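Local coordinates for protein 33 kDa chaperonin (Thermotoga maritima, PDB 1VQ0) that probably acts as a redox-regulated chaperone that keeps heat-unfolded and oxidatively damaged proteins from aggregating, and carries a zinc ion, at residues A153-A157 and V158-I162; V35-A38 and R39-A43; L171-D175 and G176-A180; W65-E68 and K69-W72. All blocks are in the same frame, centred on the assembly; numbering follows the deposited sequence.

Contact 1 of 4, residues A153-A157 and V158-I162. With EDO (1,2-ethanediol), chain F.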
loop_
_atom_site.group_PDB
_atom_site.type_symbol
_atom_site.label_atom_id
_atom_site.label_comp_id
_atom_site.label_asym_id
_atom_site.label_seq_id
_atom_site.Cartn_x
_atom_site.Cartn_y
_atom_site.Cartn_z
ATOM N N ALA A 153 -1.227 -7.759 13.880
ATOM C CA ALA A 153 -0.987 -9.212 13.632
ATOM C C ALA A 153 -1.454 -9.661 12.245
ATOM O O ALA A 153 -0.757 -10.349 11.577
ATOM C CB ALA A 153 -1.640 -10.070 14.724
ATOM N N TYR A 154 -2.619 -9.176 11.804
ATOM C CA TYR A 154 -3.141 -9.494 10.473
ATOM C C TYR A 154 -2.321 -8.882 9.327
ATOM O O TYR A 154 -2.099 -9.532 8.303
ATOM C CB TYR A 154 -4.600 -9.090 10.385
ATOM C CG TYR A 154 -5.323 -9.369 9.096
ATOM C CD1 TYR A 154 -5.674 -10.651 8.722
ATOM C CD2 TYR A 154 -5.693 -8.328 8.276
ATOM C CE1 TYR A 154 -6.330 -10.892 7.515
ATOM C CE2 TYR A 154 -6.350 -8.532 7.118
ATOM C CZ TYR A 154 -6.679 -9.784 6.736
ATOM O OH TYR A 154 -7.326 -9.891 5.565
ATOM N N TYR A 155 -1.879 -7.653 9.492
ATOM C CA TYR A 155 -0.916 -7.043 8.565
ATOM C C TYR A 155 0.282 -8.029 8.392
ATOM O O TYR A 155 0.637 -8.473 7.250
ATOM C CB TYR A 155 -0.438 -5.661 9.042
ATOM C CG TYR A 155 0.839 -5.326 8.385
ATOM C CD1 TYR A 155 0.855 -4.768 7.096
ATOM C CD2 TYR A 155 2.076 -5.605 9.020
ATOM C CE1 TYR A 155 2.082 -4.508 6.434
ATOM C CE2 TYR A 155 3.293 -5.391 8.373
ATOM C CZ TYR A 155 3.316 -4.828 7.086
ATOM O OH TYR A 155 4.516 -4.639 6.425
ATOM N N PHE A 156 0.855 -8.443 9.519
ATOM C CA PHE A 156 2.043 -9.307 9.426
ATOM C C PHE A 156 1.733 -10.632 8.722
ATOM O O PHE A 156 2.436 -10.987 7.760
ATOM C CB PHE A 156 2.764 -9.481 10.792
ATOM C CG PHE A 156 3.672 -8.312 11.133
ATOM C CD1 PHE A 156 4.925 -8.202 10.531
ATOM C CD2 PHE A 156 3.281 -7.311 12.060
ATOM C CE1 PHE A 156 5.772 -7.099 10.835
ATOM C CE2 PHE A 156 4.129 -6.209 12.334
ATOM C CZ PHE A 156 5.350 -6.105 11.725
ATOM N N ALA A 157 0.666 -11.328 9.144
ATOM C CA ALA A 157 0.269 -12.586 8.507
ATOM C C ALA A 157 0.048 -12.434 6.967
ATOM O O ALA A 157 0.554 -13.220 6.166
ATOM C CB ALA A 157 -0.993 -13.223 9.206
ATOM N N VAL A 158 -0.630 -11.386 6.554
ATOM C CA VAL A 158 -1.027 -11.279 5.166
ATOM C C VAL A 158 0.004 -10.554 4.309
ATOM O O VAL A 158 0.312 -11.077 3.274
ATOM C CB VAL A 158 -2.404 -10.603 4.996
ATOM C CG1 VAL A 158 -2.645 -10.264 3.507
ATOM C CG2 VAL A 158 -3.515 -11.541 5.461
ATOM N N SER A 159 0.500 -9.357 4.685
ATOM C CA SER A 159 1.469 -8.682 3.836
ATOM C C SER A 159 2.890 -9.215 3.955
ATOM O O SER A 159 3.636 -9.198 2.997
ATOM C CB SER A 159 1.533 -7.180 4.068
ATOM O OG SER A 159 0.254 -6.651 4.342
ATOM N N GLU A 160 3.306 -9.616 5.133
ATOM C CA GLU A 160 4.698 -10.045 5.296
ATOM C C GLU A 160 4.855 -11.541 5.397
ATOM O O GLU A 160 5.979 -12.042 5.499
ATOM C CB GLU A 160 5.298 -9.388 6.534
ATOM C CG GLU A 160 5.372 -7.875 6.459
ATOM C CD GLU A 160 6.488 -7.289 7.293
ATOM O OE1 GLU A 160 7.385 -8.051 7.706
ATOM O OE2 GLU A 160 6.451 -6.049 7.511
ATOM N N GLN A 161 3.730 -12.240 5.412
ATOM C CA GLN A 161 3.691 -13.685 5.553
ATOM C C GLN A 161 4.405 -14.174 6.797
ATOM O O GLN A 161 5.077 -15.188 6.782
ATOM C CB GLN A 161 4.215 -14.351 4.290
ATOM C CG GLN A 161 3.255 -14.201 3.094
ATOM C CD GLN A 161 3.849 -14.822 1.815
ATOM O OE1 GLN A 161 4.110 -16.039 1.796
ATOM N NE2 GLN A 161 4.103 -13.988 0.775
ATOM N N ILE A 162 4.213 -13.433 7.881
ATOM C CA ILE A 162 4.807 -13.717 9.169
ATOM C C ILE A 162 3.644 -13.884 10.133
ATOM O O ILE A 162 3.055 -12.857 10.638
ATOM C CB ILE A 162 5.751 -12.564 9.625
ATOM C CG1 ILE A 162 6.924 -12.473 8.698
ATOM C CG2 ILE A 162 6.213 -12.825 11.029
ATOM C CD1 ILE A 162 7.778 -11.217 8.826
HETATM C C1 EDO F . 8.808 -4.814 9.893
HETATM O O1 EDO F . 7.642 -4.867 9.098
HETATM C C2 EDO F . 9.838 -5.930 9.712
HETATM O O2 EDO F . 9.319 -7.271 9.855
#

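Contact 2 of 4, residues V35-A38 and R39-A43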
loop_
_atom_site.group_PDB
_atom_site.type_symbol
_atom_site.label_atom_id
_atom_site.label_comp_id
_atom_site.label_asym_id
_atom_site.label_seq_id
_atom_site.Cartn_x
_atom_site.Cartn_y
_atom_site.Cartn_z
ATOM N N VAL A 35 4.809 6.507 26.651
ATOM C CA VAL A 35 3.411 6.798 26.434
ATOM C C VAL A 35 2.983 7.991 27.327
ATOM O O VAL A 35 2.166 8.836 26.914
ATOM C CB VAL A 35 2.540 5.513 26.590
ATOM C CG1 VAL A 35 1.112 5.806 26.416
ATOM C CG2 VAL A 35 2.940 4.502 25.567
ATOM N N GLU A 36 3.549 8.075 28.533
ATOM C CA GLU A 36 3.280 9.269 29.364
ATOM C C GLU A 36 3.726 10.573 28.679
ATOM O O GLU A 36 3.026 11.562 28.729
ATOM C CB GLU A 36 3.899 9.167 30.766
ATOM C CG GLU A 36 3.608 10.387 31.663
ATOM C CD GLU A 36 2.133 10.598 32.045
ATOM O OE1 GLU A 36 1.311 9.719 31.740
ATOM O OE2 GLU A 36 1.787 11.639 32.666
ATOM N N GLU A 37 4.889 10.565 28.049
ATOM C CA GLU A 37 5.405 11.759 27.366
ATOM C C GLU A 37 4.544 12.169 26.154
ATOM O O GLU A 37 4.314 13.332 25.928
ATOM C CB GLU A 37 6.903 11.570 27.013
ATOM C CG GLU A 37 7.420 12.519 25.936
ATOM C CD GLU A 37 8.934 12.561 25.806
ATOM O OE1 GLU A 37 9.622 11.841 26.521
ATOM O OE2 GLU A 37 9.428 13.318 24.962
ATOM N N ALA A 38 4.061 11.192 25.389
ATOM C CA ALA A 38 3.159 11.441 24.275
ATOM C C ALA A 38 1.893 12.133 24.788
ATOM O O ALA A 38 1.387 13.070 24.141
ATOM C CB ALA A 38 2.768 10.096 23.563
ATOM N N ARG A 39 1.389 11.638 25.924
ATOM C CA ARG A 39 0.190 12.152 26.552
ATOM C C ARG A 39 0.376 13.616 26.986
ATOM O O ARG A 39 -0.487 14.432 26.753
ATOM C CB ARG A 39 -0.177 11.308 27.775
ATOM C CG ARG A 39 -1.355 11.885 28.574
ATOM C CD ARG A 39 -1.842 11.030 29.717
ATOM N NE ARG A 39 -1.236 11.499 30.952
ATOM C CZ ARG A 39 -1.722 12.454 31.764
ATOM N NH1 ARG A 39 -2.903 13.086 31.560
ATOM N NH2 ARG A 39 -1.026 12.758 32.836
ATOM N N ASN A 40 1.508 13.941 27.620
ATOM C CA ASN A 40 1.778 15.309 27.980
ATOM C C ASN A 40 2.092 16.247 26.816
ATOM O O ASN A 40 1.603 17.364 26.782
ATOM C CB ASN A 40 2.873 15.383 29.048
ATOM C CG ASN A 40 2.491 14.627 30.316
ATOM O OD1 ASN A 40 1.335 14.641 30.711
ATOM N ND2 ASN A 40 3.447 13.911 30.903
ATOM N N ARG A 41 2.910 15.813 25.868
ATOM C CA ARG A 41 3.249 16.666 24.705
ATOM C C ARG A 41 1.994 17.074 23.940
ATOM O O ARG A 41 1.746 18.252 23.666
ATOM C CB ARG A 41 4.248 15.947 23.798
ATOM C CG ARG A 41 5.670 15.944 24.357
ATOM C CD ARG A 41 6.666 15.286 23.420
ATOM N NE ARG A 41 8.067 15.452 23.824
ATOM C CZ ARG A 41 8.775 16.580 23.736
ATOM N NH1 ARG A 41 8.248 17.714 23.270
ATOM N NH2 ARG A 41 10.018 16.582 24.155
ATOM N N HIS A 42 1.147 16.084 23.692
ATOM C CA HIS A 42 -0.096 16.257 22.936
ATOM C C HIS A 42 -1.320 16.570 23.765
ATOM O O HIS A 42 -2.370 16.739 23.196
ATOM C CB HIS A 42 -0.389 14.970 22.171
ATOM C CG HIS A 42 0.571 14.692 21.062
ATOM N ND1 HIS A 42 0.744 15.547 19.988
ATOM C CD2 HIS A 42 1.371 13.617 20.831
ATOM C CE1 HIS A 42 1.604 14.999 19.143
ATOM N NE2 HIS A 42 2.004 13.831 19.630
ATOM N N ALA A 43 -1.189 16.607 25.087
ATOM C CA ALA A 43 -2.312 16.847 25.981
ATOM C C ALA A 43 -3.477 15.916 25.628
ATOM O O ALA A 43 -4.630 16.355 25.454
ATOM C CB ALA A 43 -2.738 18.344 25.953
#

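Contact 3 of 4, residues L171-D175 and G176-A180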
loop_
_atom_site.group_PDB
_atom_site.type_symbol
_atom_site.label_atom_id
_atom_site.label_comp_id
_atom_site.label_asym_id
_atom_site.label_seq_id
_atom_site.Cartn_x
_atom_site.Cartn_y
_atom_site.Cartn_z
ATOM N N LEU A 171 -2.719 1.162 30.660
ATOM C CA LEU A 171 -3.481 1.599 31.849
ATOM C C LEU A 171 -3.035 3.015 32.243
ATOM O O LEU A 171 -1.878 3.297 32.533
ATOM C CB LEU A 171 -3.260 0.649 33.011
ATOM C CG LEU A 171 -4.105 0.835 34.245
ATOM C CD1 LEU A 171 -5.568 0.438 33.927
ATOM C CD2 LEU A 171 -3.575 0.019 35.453
ATOM N N VAL A 172 -4.017 3.893 32.224
ATOM C CA VAL A 172 -3.887 5.308 32.497
ATOM C C VAL A 172 -4.983 5.744 33.547
ATOM O O VAL A 172 -6.132 5.298 33.457
ATOM C CB VAL A 172 -4.149 6.057 31.192
ATOM C CG1 VAL A 172 -5.644 5.873 30.765
ATOM C CG2 VAL A 172 -3.791 7.535 31.371
ATOM N N ASP A 173 -4.618 6.581 34.530
ATOM C CA ASP A 173 -5.593 7.283 35.428
ATOM C C ASP A 173 -5.187 8.736 35.597
ATOM O O ASP A 173 -4.415 9.229 34.784
ATOM C CB ASP A 173 -5.744 6.564 36.788
ATOM C CG ASP A 173 -4.421 6.318 37.480
ATOM O OD1 ASP A 173 -3.589 7.260 37.520
ATOM O OD2 ASP A 173 -4.140 5.213 38.037
ATOM N N SER A 174 -5.673 9.406 36.657
ATOM C CA SER A 174 -5.548 10.855 36.810
ATOM C C SER A 174 -4.144 11.297 37.182
ATOM O O SER A 174 -3.806 12.462 37.042
ATOM C CB SER A 174 -6.585 11.384 37.839
ATOM O OG SER A 174 -6.445 10.814 39.150
ATOM N N ASP A 175 -3.333 10.366 37.681
ATOM C CA ASP A 175 -1.890 10.591 37.877
ATOM C C ASP A 175 -1.080 10.221 36.624
ATOM O O ASP A 175 0.145 10.320 36.630
ATOM C CB ASP A 175 -1.369 9.739 39.049
ATOM C CG ASP A 175 -2.104 10.020 40.360
ATOM O OD1 ASP A 175 -2.507 11.188 40.583
ATOM O OD2 ASP A 175 -2.328 9.120 41.213
ATOM N N GLY A 176 -1.755 9.727 35.590
ATOM C CA GLY A 176 -1.122 9.487 34.291
ATOM C C GLY A 176 -1.009 8.007 33.977
ATOM O O GLY A 176 -1.711 7.161 34.575
ATOM N N VAL A 177 -0.113 7.720 33.028
ATOM C CA VAL A 177 0.065 6.387 32.532
ATOM C C VAL A 177 0.748 5.511 33.570
ATOM O O VAL A 177 1.843 5.833 34.044
ATOM C CB VAL A 177 0.841 6.330 31.234
ATOM C CG1 VAL A 177 0.827 4.851 30.722
ATOM C CG2 VAL A 177 0.196 7.201 30.196
ATOM N N LYS A 178 0.099 4.393 33.863
ATOM C CA LYS A 178 0.571 3.408 34.833
ATOM C C LYS A 178 1.221 2.163 34.212
ATOM O O LYS A 178 2.186 1.610 34.737
ATOM C CB LYS A 178 -0.581 3.024 35.744
ATOM C CG LYS A 178 -1.187 4.229 36.508
ATOM C CD LYS A 178 -0.103 5.029 37.293
ATOM C CE LYS A 178 -0.686 6.235 38.016
ATOM N NZ LYS A 178 -1.553 5.813 39.181
ATOM N N ILE A 179 0.697 1.728 33.098
ATOM C CA ILE A 179 1.271 0.618 32.339
ATOM C C ILE A 179 1.043 0.961 30.875
ATOM O O ILE A 179 -0.022 1.386 30.528
ATOM C CB ILE A 179 0.500 -0.678 32.680
ATOM C CG1 ILE A 179 0.757 -1.062 34.140
ATOM C CG2 ILE A 179 0.803 -1.767 31.658
ATOM C CD1 ILE A 179 0.186 -2.393 34.543
ATOM N N ALA A 180 2.065 0.761 30.059
ATOM C CA ALA A 180 2.021 0.870 28.630
ATOM C C ALA A 180 3.066 -0.139 28.098
ATOM O O ALA A 180 4.269 0.154 28.004
ATOM C CB ALA A 180 2.368 2.259 28.213
#

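Contact 4 of 4, residues W65-E68 and K69-W72. With EDO (1,2-ethanediol), chain F.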
loop_
_atom_site.group_PDB
_atom_site.type_symbol
_atom_site.label_atom_id
_atom_site.label_comp_id
_atom_site.label_asym_id
_atom_site.label_seq_id
_atom_site.Cartn_x
_atom_site.Cartn_y
_atom_site.Cartn_z
ATOM N N TRP A 65 13.763 -5.398 14.597
ATOM C CA TRP A 65 13.711 -6.128 13.330
ATOM C C TRP A 65 13.721 -5.214 12.146
ATOM O O TRP A 65 13.687 -5.667 11.023
ATOM C CB TRP A 65 12.504 -7.069 13.306
ATOM C CG TRP A 65 12.458 -7.940 14.517
ATOM C CD1 TRP A 65 13.524 -8.647 15.081
ATOM C CD2 TRP A 65 11.338 -8.187 15.359
ATOM N NE1 TRP A 65 13.103 -9.290 16.219
ATOM C CE2 TRP A 65 11.769 -9.034 16.408
ATOM C CE3 TRP A 65 10.009 -7.784 15.340
ATOM C CZ2 TRP A 65 10.913 -9.465 17.420
ATOM C CZ3 TRP A 65 9.132 -8.241 16.349
ATOM C CH2 TRP A 65 9.594 -9.075 17.359
ATOM N N LEU A 66 13.845 -3.915 12.381
ATOM C CA LEU A 66 13.966 -2.958 11.256
ATOM C C LEU A 66 15.333 -3.020 10.539
ATOM O O LEU A 66 16.324 -3.458 11.124
ATOM C CB LEU A 66 13.648 -1.541 11.742
ATOM C CG LEU A 66 12.356 -1.439 12.513
ATOM C CD1 LEU A 66 12.098 0.015 12.998
ATOM C CD2 LEU A 66 11.195 -1.954 11.643
ATOM N N ALA A 67 15.371 -2.625 9.254
ATOM C CA ALA A 67 16.637 -2.469 8.572
ATOM C C ALA A 67 17.425 -1.280 9.153
ATOM O O ALA A 67 16.936 -0.563 9.983
ATOM C CB ALA A 67 16.405 -2.301 7.090
ATOM N N GLU A 68 18.673 -1.091 8.737
ATOM C CA GLU A 68 19.517 0.004 9.261
ATOM C C GLU A 68 18.964 1.344 8.759
ATOM O O GLU A 68 18.731 1.508 7.585
ATOM C CB GLU A 68 20.953 -0.179 8.743
ATOM C CG GLU A 68 21.972 0.840 9.310
ATOM C CD GLU A 68 23.316 0.912 8.540
ATOM O OE1 GLU A 68 23.464 0.304 7.424
ATOM O OE2 GLU A 68 24.235 1.594 9.062
ATOM N N LYS A 69 18.750 2.300 9.637
ATOM C CA LYS A 69 18.184 3.604 9.244
ATOM C C LYS A 69 16.740 3.526 8.742
ATOM O O LYS A 69 16.253 4.454 8.097
ATOM C CB LYS A 69 19.071 4.321 8.217
ATOM C CG LYS A 69 20.469 4.726 8.791
ATOM C CD LYS A 69 21.422 5.145 7.696
ATOM C CE LYS A 69 22.817 5.420 8.306
ATOM N NZ LYS A 69 23.828 5.899 7.324
ATOM N N GLU A 70 16.017 2.465 9.062
ATOM C CA GLU A 70 14.597 2.445 8.703
ATOM C C GLU A 70 13.735 3.314 9.599
ATOM O O GLU A 70 13.917 3.340 10.818
ATOM C CB GLU A 70 14.083 1.008 8.704
ATOM C CG GLU A 70 12.586 0.918 8.355
ATOM C CD GLU A 70 12.134 -0.521 8.155
ATOM O OE1 GLU A 70 12.981 -1.393 8.177
ATOM O OE2 GLU A 70 10.928 -0.767 8.036
ATOM N N ARG A 71 12.788 4.034 9.008
ATOM C CA ARG A 71 11.588 4.459 9.734
ATOM C C ARG A 71 10.389 3.604 9.308
ATOM O O ARG A 71 10.084 3.503 8.129
ATOM C CB ARG A 71 11.234 5.926 9.461
ATOM C CG ARG A 71 12.265 6.890 9.878
ATOM C CD ARG A 71 12.008 8.269 9.389
ATOM N NE ARG A 71 13.013 9.167 9.955
ATOM C CZ ARG A 71 12.972 10.482 9.860
ATOM N NH1 ARG A 71 11.985 11.051 9.176
ATOM N NH2 ARG A 71 13.927 11.220 10.425
ATOM N N TRP A 72 9.697 3.051 10.307
ATOM C CA TRP A 72 8.556 2.174 10.170
ATOM C C TRP A 72 7.376 2.906 10.730
ATOM O O TRP A 72 7.415 3.283 11.876
ATOM C CB TRP A 72 8.846 0.948 10.960
ATOM C CG TRP A 72 7.945 -0.177 10.813
ATOM C CD1 TRP A 72 8.145 -1.272 10.015
ATOM C CD2 TRP A 72 6.685 -0.370 11.472
ATOM N NE1 TRP A 72 7.085 -2.145 10.149
ATOM C CE2 TRP A 72 6.174 -1.603 11.036
ATOM C CE3 TRP A 72 5.960 0.350 12.446
ATOM C CZ2 TRP A 72 4.979 -2.134 11.540
ATOM C CZ3 TRP A 72 4.782 -0.148 12.896
ATOM C CH2 TRP A 72 4.314 -1.399 12.477
HETATM C C1 EDO F . 8.808 -4.814 9.893
HETATM O O1 EDO F . 7.642 -4.867 9.098
HETATM C C2 EDO F . 9.838 -5.930 9.712
HETATM O O2 EDO F . 9.319 -7.271 9.855
#

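Contact 1 of 4, residues A153-A157 and V158-I162
Tyr155 and Glu160 meet in a local contact, five residues apart, at the C-terminal end of helix 149-160, where the backbone widens into a pi-type turn and Gln161 leaves the helix with positive phi; this helix end lies at the subunit interface. The Tyr155 ring, its CG anti to the backbone N (chi1 159°), reaches forward so that OH donates to Glu160 OE2 at 2.6 Å, on the anti lone pair. The carboxylate stands almost upright to the ring, their planes 81° apart. A 1,2-ethanediol, probably from the crystallisation liquor, donates from O2 to Glu160 OE1 at 3.0 Å. Tyr155 CE2 sits 3.7 Å above the plane of the Phe156 ring, over its centre. On Tyr154, Val158 CG2 lies over one ring face in a CH-pi contact, 4.0 Å from the centroid; Phe137 of the second subunit packs on both residues. Ile162 N bonds to Phe156 O at 3.0 Å as the chain turns off. A phenylalanine in place of Tyr155 would probably leave Glu160 OE2 without its phenol donor and the carboxylate freer to turn. The phenol hydroxyl is thus satisfied by Glu160, and the bond probably helps to fix the turn of the carboxylate.

Contact 2 of 4, residues V35-A38 and R39-A43
The Arg39 guanidinium meets the Glu36 carboxylate at its edge, while Asn40 OD1 lies over one face, 3.6 Å above the plane and offset toward the rim. At the edge of the Arg41 guanidinium comes Glu37 OE2, and near the plane of the His42 ring, also at its edge, Ala38 O. These are local contacts three to four residues apart at the end of helix 32-42. Arg39 grips Glu36 side-on with two nitrogens: NE reaches OE1 at 3.2 Å and NH2 reaches OE2 at 3.0 Å. The carboxylate is turned 45° against the guanidinium, so NE arrives from above the carboxylate plane and NH2 on the syn side of OE2. Bends at chi2 of Glu36 (65°) and chi3 of Arg39 bring the two groups together. Asn40 ND2 adds a weak bond to Glu36 OE2 at 3.3 Å, and Glu36 OE1 also accepts from Val177 N. Further on, Arg41 NE points at the anti lone pair of Glu37 OE2, 2.8 Å away and nearly straight at 175°; NH2 reaches the same oxygen only weakly. Tyr241 of strand 235-241 packs on Glu37 and Arg41, and His42 NE2 bonds to Gly97 O. Ala43, with positive phi, is the C-prime residue of a Schellman motif that ends the helix. In each pair the arginine probably offsets the charge of its own glutamate, with Glu36 held by both helix and strand partners and Glu37 by its arginine at one oxygen.

Contact 3 of 4, residues L171-D175 and G176-A180
Lys178 NZ and the Asp173 carboxylate form the salt bridge at the tip of the hairpin made by strands 164-173 and 176-187. NZ meets the syn lone pair of Asp173 OD2 at 2.9 Å and makes a weak bond to OD1, the two side chains crossing at about a right angle. Lys178 gets there by bending at chi2 and chi4, and Asp175 OD2 joins the network at a long 4.0 Å from the same NZ. Asp173 is set for this by its first torsion, which puts CG between the backbone N and the carbonyl carbon (chi1 53°); OD1 then accepts from Asp175 N at 3.1 Å, an Asx turn. Around that sits a type I turn from Asp173 to Gly176, closed by Gly176 N to Asp173 O at 2.8 Å, with Asp173 N bonding back to Gly176 O. A side chain at Gly176 would jam against Asp175 O at these backbone angles. Behind the turn, a classic beta bulge sets Lys178 and Ile179 both against Leu171, whose O accepts from Lys178 N at 2.6 Å and Ile179 N at 3.1 Å. Leu171 CB and Ile179 CB touch at 4.0 Å on the face that also carries Asp173. On the other face Val172 CG2 meets Val177 CG2 at 4.2 Å, against Thr49 of helix 46-62. With Lys178 taken up in the bulge, its ammonium group lies near two acids and would probably offset mainly the charge of Asp173, with Asp175 helped only at long range.

Contact 4 of 4, residues W65-E68 and K69-W72
Ala67 to Glu70 form a type II turn that leads the loop after helix 46-62 into strand 71-78, closed by Glu70 N to Ala67 O at 3.3 Å and with Lys69 at positive phi. The Glu70 side chain reaches back across the turn: with CG anti to the backbone N (chi1 179°) and the rest of the chain extended, OE1 accepts from Ala67 N at 2.9 Å, the donor arriving nearly along the C-O direction with an angle of 157° at the hydrogen. Leu66 CB also rests on that oxygen at 3.6 Å. Arg129 of strand 123-130 makes a salt bridge to the same OE1, so this buried carboxylate oxygen serves a backbone N-H and a guanidinium at once. Beyond it, Leu66 crosses Trp72 at about a right angle, Leu66 CD2 reaching Trp72 CD1 at 3.5 Å, while Leu66 CD1 lies 3.9 Å from Trp72 CB. Glu70 OE2 lies in the indole plane, at its edge. A 1,2-ethanediol is held at the edge by Trp72 NE1, which donates to its O1 at 3.0 Å. Trp72 also packs against Val127 of strand 123-130 and Ala59 and Val62 of helix 46-62. Were Glu70 an alanine, Ala67 N and Arg129 would probably lose the acceptor they share and the turn would be less firmly held. One acid therefore fastens the turn to the sheet, its charge probably balanced by Arg129, while Leu66 covers the start of the strand with apolar contact.

The four contacts fall into two touching pairs. Contacts 2 and 3, centres about 11 Å apart, join helix 32-42 to the hairpin: Arg39 NH2 lies 3.6 Å from Gly176 CA, and Val35 CG2 packs 3.5 Å from Ala180 CB. Contacts 1 and 4, centres about 17 Å apart, meet through Phe156 CZ and Trp72 CZ2 at 4.0 Å and share one 1,2-ethanediol, which is also bonded to Arg25. Contacts 1 and 2 lie on opposite sides of the chain's centre, their own centres about 30 Å apart. Contact 2 comes close to the zinc ion bound by Cys243, Cys245, Cys275 and Cys278: the Arg41 side chain is about 7 Å from it.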